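Local atomic coordinates of pyridoxamine 5-phosphate-dependent dehydrase (Escherichia coli, PDB entry 3B8X), a protein that removes the C3'-hydroxyl group from GDP-4-keto-6-deoxy-D-mannose by a combined transamination and deoxygenation on the way to L-colitose, a sugar of the O-antigen. Residues B[67-72]-B[205-210]; B[136-141]-B[293-298]. The protein carries 1 engineered substitution. One frame throughout, in Å; residues are numbered along the deposited sequence.

Contact 1: B[67-72]-B[205-210]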
loop_
_atom_site.group_PDB
_atom_site.type_symbol
_atom_site.label_atom_id
_atom_site.label_comp_id
_atom_site.label_asym_id
_atom_site.label_seq_id
_atom_site.Cartn_x
_atom_site.Cartn_y
_atom_site.Cartn_z
ATOM N N ALA B 67 -12.857 0.790 0.571
ATOM C CA ALA B 67 -12.953 1.404 -0.741
ATOM C C ALA B 67 -13.922 0.697 -1.677
ATOM O O ALA B 67 -14.699 1.315 -2.417
ATOM C CB ALA B 67 -11.593 1.430 -1.349
ATOM N N ALA B 68 -13.821 -0.618 -1.735
ATOM C CA ALA B 68 -14.698 -1.335 -2.641
ATOM C C ALA B 68 -16.175 -0.991 -2.488
ATOM O O ALA B 68 -16.897 -1.020 -3.460
ATOM C CB ALA B 68 -14.493 -2.812 -2.479
ATOM N N LEU B 69 -16.623 -0.717 -1.265
ATOM C CA LEU B 69 -18.018 -0.416 -1.009
ATOM C C LEU B 69 -18.513 0.865 -1.667
ATOM O O LEU B 69 -19.708 1.103 -1.776
ATOM C CB LEU B 69 -18.296 -0.375 0.490
ATOM C CG LEU B 69 -18.011 -1.696 1.197
ATOM C CD1 LEU B 69 -17.974 -1.560 2.727
ATOM C CD2 LEU B 69 -18.976 -2.760 0.734
ATOM N N PHE B 70 -17.581 1.671 -2.148
ATOM C CA PHE B 70 -17.936 2.924 -2.786
ATOM C C PHE B 70 -18.078 2.710 -4.276
ATOM O O PHE B 70 -18.563 3.575 -4.999
ATOM C CB PHE B 70 -16.858 3.980 -2.510
ATOM C CG PHE B 70 -16.874 4.512 -1.104
ATOM C CD1 PHE B 70 -16.502 3.696 -0.034
ATOM C CD2 PHE B 70 -17.257 5.839 -0.850
ATOM C CE1 PHE B 70 -16.582 4.161 1.262
ATOM C CE2 PHE B 70 -17.376 6.313 0.447
ATOM C CZ PHE B 70 -16.985 5.497 1.513
ATOM N N PHE B 71 -17.608 1.555 -4.724
ATOM C CA PHE B 71 -17.448 1.247 -6.140
ATOM C C PHE B 71 -18.414 0.232 -6.670
ATOM O O PHE B 71 -18.377 -0.109 -7.846
ATOM C CB PHE B 71 -15.976 0.880 -6.481
ATOM C CG PHE B 71 -14.980 1.926 -6.046
ATOM C CD1 PHE B 71 -13.863 1.587 -5.317
ATOM C CD2 PHE B 71 -15.188 3.266 -6.323
ATOM C CE1 PHE B 71 -12.984 2.575 -4.906
ATOM C CE2 PHE B 71 -14.335 4.257 -5.878
ATOM C CZ PHE B 71 -13.226 3.914 -5.170
ATOM N N THR B 72 -19.339 -0.222 -5.838
ATOM C CA THR B 72 -20.254 -1.202 -6.394
ATOM C C THR B 72 -21.222 -0.419 -7.294
ATOM O O THR B 72 -21.416 0.782 -7.103
ATOM C CB THR B 72 -20.989 -1.877 -5.271
ATOM O OG1 THR B 72 -21.273 -0.879 -4.280
ATOM C CG2 THR B 72 -20.078 -2.980 -4.666
ATOM N N GLU B 205 -19.215 -11.954 -5.751
ATOM C CA GLU B 205 -18.486 -11.872 -7.010
ATOM C C GLU B 205 -18.217 -10.452 -7.481
ATOM O O GLU B 205 -17.167 -10.231 -8.085
ATOM C CB GLU B 205 -19.171 -12.681 -8.109
ATOM C CG GLU B 205 -18.449 -12.611 -9.457
ATOM C CD GLU B 205 -19.071 -13.553 -10.495
ATOM O OE1 GLU B 205 -20.312 -13.680 -10.462
ATOM O OE2 GLU B 205 -18.321 -14.133 -11.316
ATOM N N GLU B 206 -19.137 -9.503 -7.232
ATOM C CA GLU B 206 -18.910 -8.090 -7.632
ATOM C C GLU B 206 -17.790 -7.451 -6.810
ATOM O O GLU B 206 -16.894 -6.778 -7.348
ATOM C CB GLU B 206 -20.144 -7.180 -7.527
ATOM C CG GLU B 206 -19.893 -5.777 -8.146
ATOM C CD GLU B 206 -21.004 -4.776 -7.842
ATOM O OE1 GLU B 206 -21.795 -5.089 -6.934
ATOM O OE2 GLU B 206 -21.049 -3.668 -8.438
ATOM N N ILE B 207 -17.883 -7.651 -5.500
ATOM C CA ILE B 207 -16.867 -7.156 -4.589
ATOM C C ILE B 207 -15.515 -7.757 -4.980
ATOM O O ILE B 207 -14.516 -7.052 -5.019
ATOM C CB ILE B 207 -17.214 -7.539 -3.155
ATOM C CG1 ILE B 207 -18.439 -6.756 -2.701
ATOM C CG2 ILE B 207 -16.088 -7.192 -2.228
ATOM C CD1 ILE B 207 -18.164 -5.315 -2.349
ATOM N N TYR B 208 -15.481 -9.069 -5.205
ATOM C CA TYR B 208 -14.290 -9.800 -5.659
ATOM C C TYR B 208 -13.672 -9.119 -6.887
ATOM O O TYR B 208 -12.512 -8.732 -6.915
ATOM C CB TYR B 208 -14.718 -11.202 -6.075
ATOM C CG TYR B 208 -13.573 -12.029 -6.595
ATOM C CD1 TYR B 208 -12.341 -12.016 -5.939
ATOM C CD2 TYR B 208 -13.693 -12.824 -7.733
ATOM C CE1 TYR B 208 -11.246 -12.762 -6.378
ATOM C CE2 TYR B 208 -12.582 -13.563 -8.208
ATOM C CZ TYR B 208 -11.381 -13.552 -7.509
ATOM O OH TYR B 208 -10.301 -14.302 -7.910
ATOM N N HIS B 209 -14.465 -8.914 -7.923
ATOM C CA HIS B 209 -13.936 -8.222 -9.083
ATOM C C HIS B 209 -13.503 -6.791 -8.756
ATOM O O HIS B 209 -12.457 -6.345 -9.232
ATOM C CB HIS B 209 -14.972 -8.279 -10.230
ATOM C CG HIS B 209 -15.145 -9.664 -10.775
ATOM N ND1 HIS B 209 -16.133 -10.011 -11.680
ATOM C CD2 HIS B 209 -14.448 -10.797 -10.521
ATOM C CE1 HIS B 209 -16.017 -11.295 -11.971
ATOM N NE2 HIS B 209 -15.011 -11.798 -11.273
ATOM N N ILE B 210 -14.263 -6.079 -7.919
ATOM C CA ILE B 210 -13.874 -4.703 -7.599
ATOM C C ILE B 210 -12.524 -4.743 -6.909
ATOM O O ILE B 210 -11.653 -3.902 -7.139
ATOM C CB ILE B 210 -14.867 -4.002 -6.653
ATOM C CG1 ILE B 210 -16.159 -3.590 -7.398
ATOM C CG2 ILE B 210 -14.231 -2.759 -6.098
ATOM C CD1 ILE B 210 -17.429 -3.337 -6.494
#
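The ring of F71 has the CB of its neighbour F70 over one face, shifted toward the rim, and CG2 of I210 at its edge, close to the ring plane; Y349 of the second subunit meets the same ring edge-to-face. The ring itself leads away from helix 205-214, and the side chain touches that helix mainly near its base, with F71 CB 4.1 Å from I210 CG2. The flat carboxylate of E206, carried on an extended side chain that crosses T72 at about a right angle, lies against T72: OE2 of E206 is 3.3 Å from CA of T72, while its OE1 sits 3.5 Å from CG2 of the same threonine.

A68 to F71 form a type I turn, and I210 packs against it with two branches. I210 CG2, anti to the backbone N, reaches 3.6 Å from A68 CB, whereas I210 CD1 lies 3.2 Å from T72 CG2, tighter than usual for two carbons. One turn earlier, I207 bends its CD1 toward the segment, 3.8 Å from T72 CG2 and 4.1 Å from L69 CD2. L69 and I207 both also rest on M181 of strand 181-185.

With OG1 in the crowded position between the backbone N and the carbonyl carbon (chi1 38°), CG2 of T72 lies anti to the carbonyl carbon and meets the isoleucine ends. T72 OG1 hydrogen-bonds K74 O, and E206 OE2 accepts from the backbone N of K73, with R76 only a weak, long ion-pair partner of OE1. The meeting is largely of carbon with carbon, the E206 carboxylate lying against T72, and no polar bond is made between the segments; the K73 bond and R76 would probably favour a charged E206.

Contact 2: B[136-141]-B[293-298]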
loop_
_atom_site.group_PDB
_atom_site.type_symbol
_atom_site.label_atom_id
_atom_site.label_comp_id
_atom_site.label_asym_id
_atom_site.label_seq_id
_atom_site.Cartn_x
_atom_site.Cartn_y
_atom_site.Cartn_z
ATOM N N ASN B 136 -12.262 -8.903 15.527
ATOM C CA ASN B 136 -12.106 -10.062 16.420
ATOM C C ASN B 136 -10.765 -9.904 17.110
ATOM O O ASN B 136 -9.704 -10.163 16.522
ATOM C CB ASN B 136 -12.190 -11.389 15.643
ATOM C CG ASN B 136 -13.509 -11.531 14.912
ATOM O OD1 ASN B 136 -14.589 -11.401 15.533
ATOM N ND2 ASN B 136 -13.439 -11.679 13.580
ATOM N N LEU B 137 -10.807 -9.398 18.340
ATOM C CA LEU B 137 -9.597 -9.046 19.045
ATOM C C LEU B 137 -8.785 -10.181 19.633
ATOM O O LEU B 137 -9.289 -11.039 20.362
ATOM C CB LEU B 137 -9.839 -7.939 20.086
ATOM C CG LEU B 137 -8.685 -6.933 20.236
ATOM C CD1 LEU B 137 -8.721 -5.879 19.117
ATOM C CD2 LEU B 137 -8.746 -6.236 21.602
ATOM N N LEU B 138 -7.503 -10.122 19.327
ATOM C CA LEU B 138 -6.505 -11.010 19.894
ATOM C C LEU B 138 -6.799 -12.473 19.667
ATOM O O LEU B 138 -6.337 -13.327 20.432
ATOM C CB LEU B 138 -6.407 -10.760 21.399
ATOM C CG LEU B 138 -5.031 -10.333 21.877
ATOM C CD1 LEU B 138 -4.532 -9.153 21.051
ATOM C CD2 LEU B 138 -5.092 -10.025 23.377
ATOM N N GLY B 139 -7.604 -12.782 18.669
ATOM C CA GLY B 139 -7.853 -14.191 18.455
ATOM C C GLY B 139 -9.320 -14.521 18.767
ATOM O O GLY B 139 -9.836 -15.577 18.364
ATOM N N ASN B 140 -9.932 -13.627 19.526
ATOM C CA ASN B 140 -11.287 -13.870 19.980
ATOM C C ASN B 140 -12.338 -13.384 19.000
ATOM O O ASN B 140 -12.491 -12.162 18.827
ATOM C CB ASN B 140 -11.481 -13.132 21.303
ATOM C CG ASN B 140 -12.397 -13.867 22.273
ATOM O OD1 ASN B 140 -12.577 -15.096 22.182
ATOM N ND2 ASN B 140 -12.950 -13.116 23.246
ATOM N N PRO B 141 -13.136 -14.304 18.444
ATOM C CA PRO B 141 -14.209 -13.871 17.534
ATOM C C PRO B 141 -15.336 -13.182 18.306
ATOM O O PRO B 141 -15.589 -13.453 19.497
ATOM C CB PRO B 141 -14.769 -15.193 16.980
ATOM C CG PRO B 141 -14.487 -16.235 18.038
ATOM C CD PRO B 141 -13.282 -15.718 18.852
ATOM N N ASP B 293 -6.936 -10.010 35.459
ATOM C CA ASP B 293 -7.995 -10.721 34.730
ATOM C C ASP B 293 -7.486 -11.128 33.364
ATOM O O ASP B 293 -6.655 -10.446 32.768
ATOM C CB ASP B 293 -9.226 -9.821 34.532
ATOM C CG ASP B 293 -10.080 -9.741 35.775
ATOM O OD1 ASP B 293 -10.405 -10.834 36.290
ATOM O OD2 ASP B 293 -10.353 -8.613 36.270
ATOM N N VAL B 294 -7.969 -12.257 32.861
ATOM C CA VAL B 294 -7.564 -12.689 31.524
ATOM C C VAL B 294 -8.722 -12.540 30.513
ATOM O O VAL B 294 -9.826 -12.086 30.851
ATOM C CB VAL B 294 -7.056 -14.140 31.558
ATOM C CG1 VAL B 294 -5.812 -14.255 32.499
ATOM C CG2 VAL B 294 -8.154 -15.084 32.025
ATOM N N GLN B 295 -8.491 -12.886 29.253
ATOM C CA GLN B 295 -9.549 -12.732 28.265
ATOM C C GLN B 295 -10.582 -13.876 28.369
ATOM O O GLN B 295 -10.219 -15.047 28.517
ATOM C CB GLN B 295 -8.963 -12.649 26.828
ATOM C CG GLN B 295 -9.945 -12.374 25.646
ATOM C CD GLN B 295 -9.192 -12.103 24.337
ATOM O OE1 GLN B 295 -8.081 -12.603 24.151
ATOM N NE2 GLN B 295 -9.771 -11.286 23.454
ATOM N N GLN B 296 -11.855 -13.489 28.330
ATOM C CA GLN B 296 -12.941 -14.447 28.296
ATOM C C GLN B 296 -13.141 -14.839 26.851
ATOM O O GLN B 296 -13.474 -13.977 26.017
ATOM C CB GLN B 296 -14.245 -13.823 28.752
ATOM C CG GLN B 296 -15.425 -14.762 28.529
ATOM C CD GLN B 296 -16.740 -14.103 28.919
ATOM O OE1 GLN B 296 -17.614 -13.876 28.075
ATOM N NE2 GLN B 296 -16.857 -13.726 30.188
ATOM N N GLU B 297 -12.991 -16.132 26.586
ATOM C CA GLU B 297 -13.139 -16.693 25.254
ATOM C C GLU B 297 -14.569 -16.790 24.722
ATOM O O GLU B 297 -15.463 -17.265 25.420
ATOM C CB GLU B 297 -12.565 -18.118 25.250
ATOM C CG GLU B 297 -12.598 -18.772 23.858
ATOM C CD GLU B 297 -11.805 -20.041 23.832
ATOM O OE1 GLU B 297 -11.723 -20.665 24.907
ATOM O OE2 GLU B 297 -11.231 -20.406 22.784
ATOM N N THR B 298 -14.745 -16.413 23.458
ATOM C CA THR B 298 -16.022 -16.568 22.734
ATOM C C THR B 298 -15.725 -17.615 21.621
ATOM O O THR B 298 -14.628 -17.625 21.072
ATOM C CB THR B 298 -16.457 -15.208 22.139
ATOM O OG1 THR B 298 -16.747 -14.319 23.222
ATOM C CG2 THR B 298 -17.732 -15.355 21.296
HETATM O O HOH W 1 -16.521 -12.107 21.817
#
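Two irregular connections meet here: the loop that follows strand 129-135 of the large mixed sheet, in the aminotransferase fold, and the one that leaves strand 292-293 of the small antiparallel sheet. N140 carries the junction, gripping the backbone of 293-298 with both ends of its amide. N140 OD1 accepts from the N of T298 at 2.8 Å, on a lone pair in the carbonyl plane and nearly straight (174°). N140 ND2 donates to Q296 O at 2.9 Å, along a more bent path (138°) but again on a lone pair.

Q295 runs past N140 in the opposite direction, the two amide planes 62° apart. With CG anti to the backbone N and the chain extended, Q295 NE2 reaches L137 O at 3.1 Å, approaching from above the carbonyl plane, and passes 3.3 Å from N140 CB. L137 O also accepts from the N of N140, so one buried carbonyl holds two donors. Q295 OE1 lies 3.7 Å from L138 CB. A water joins P141 O to T298 OG1, donating to both, and P141 CD packs 3.2 Å from T298 O.

T113 O receives hydrogen bonds from both Q295 NE2 and N140 ND2, so each amide nitrogen has a second acceptor. With both ends engaged, the N140 amide has its orientation fixed, and the loops are joined by directional polar bonds rather than by apolar packing.

The two contacts sit on opposite sides of the chain's centre, their centres 31 Å and their nearest atoms about 16 Å apart. Along the chain the segments alternate, 67-72, 136-141, 205-210, 293-298, so the two pairings cross. Contact 1 joins the segment on helix 58-68 to helix 205-214, beside strands 51-55 and 181-185 of the mixed sheet; contact 2 starts from strand 129-135 of that sheet and reaches the small antiparallel sheet. The mixed sheet is their common element: contact 1 packs helices beside its edge near the second subunit, while contact 2 ties one of its loops to the small sheet, with the L137 side chain about 5 Å from the bound adduct of pyridoxal phosphate and GDP-perosamine.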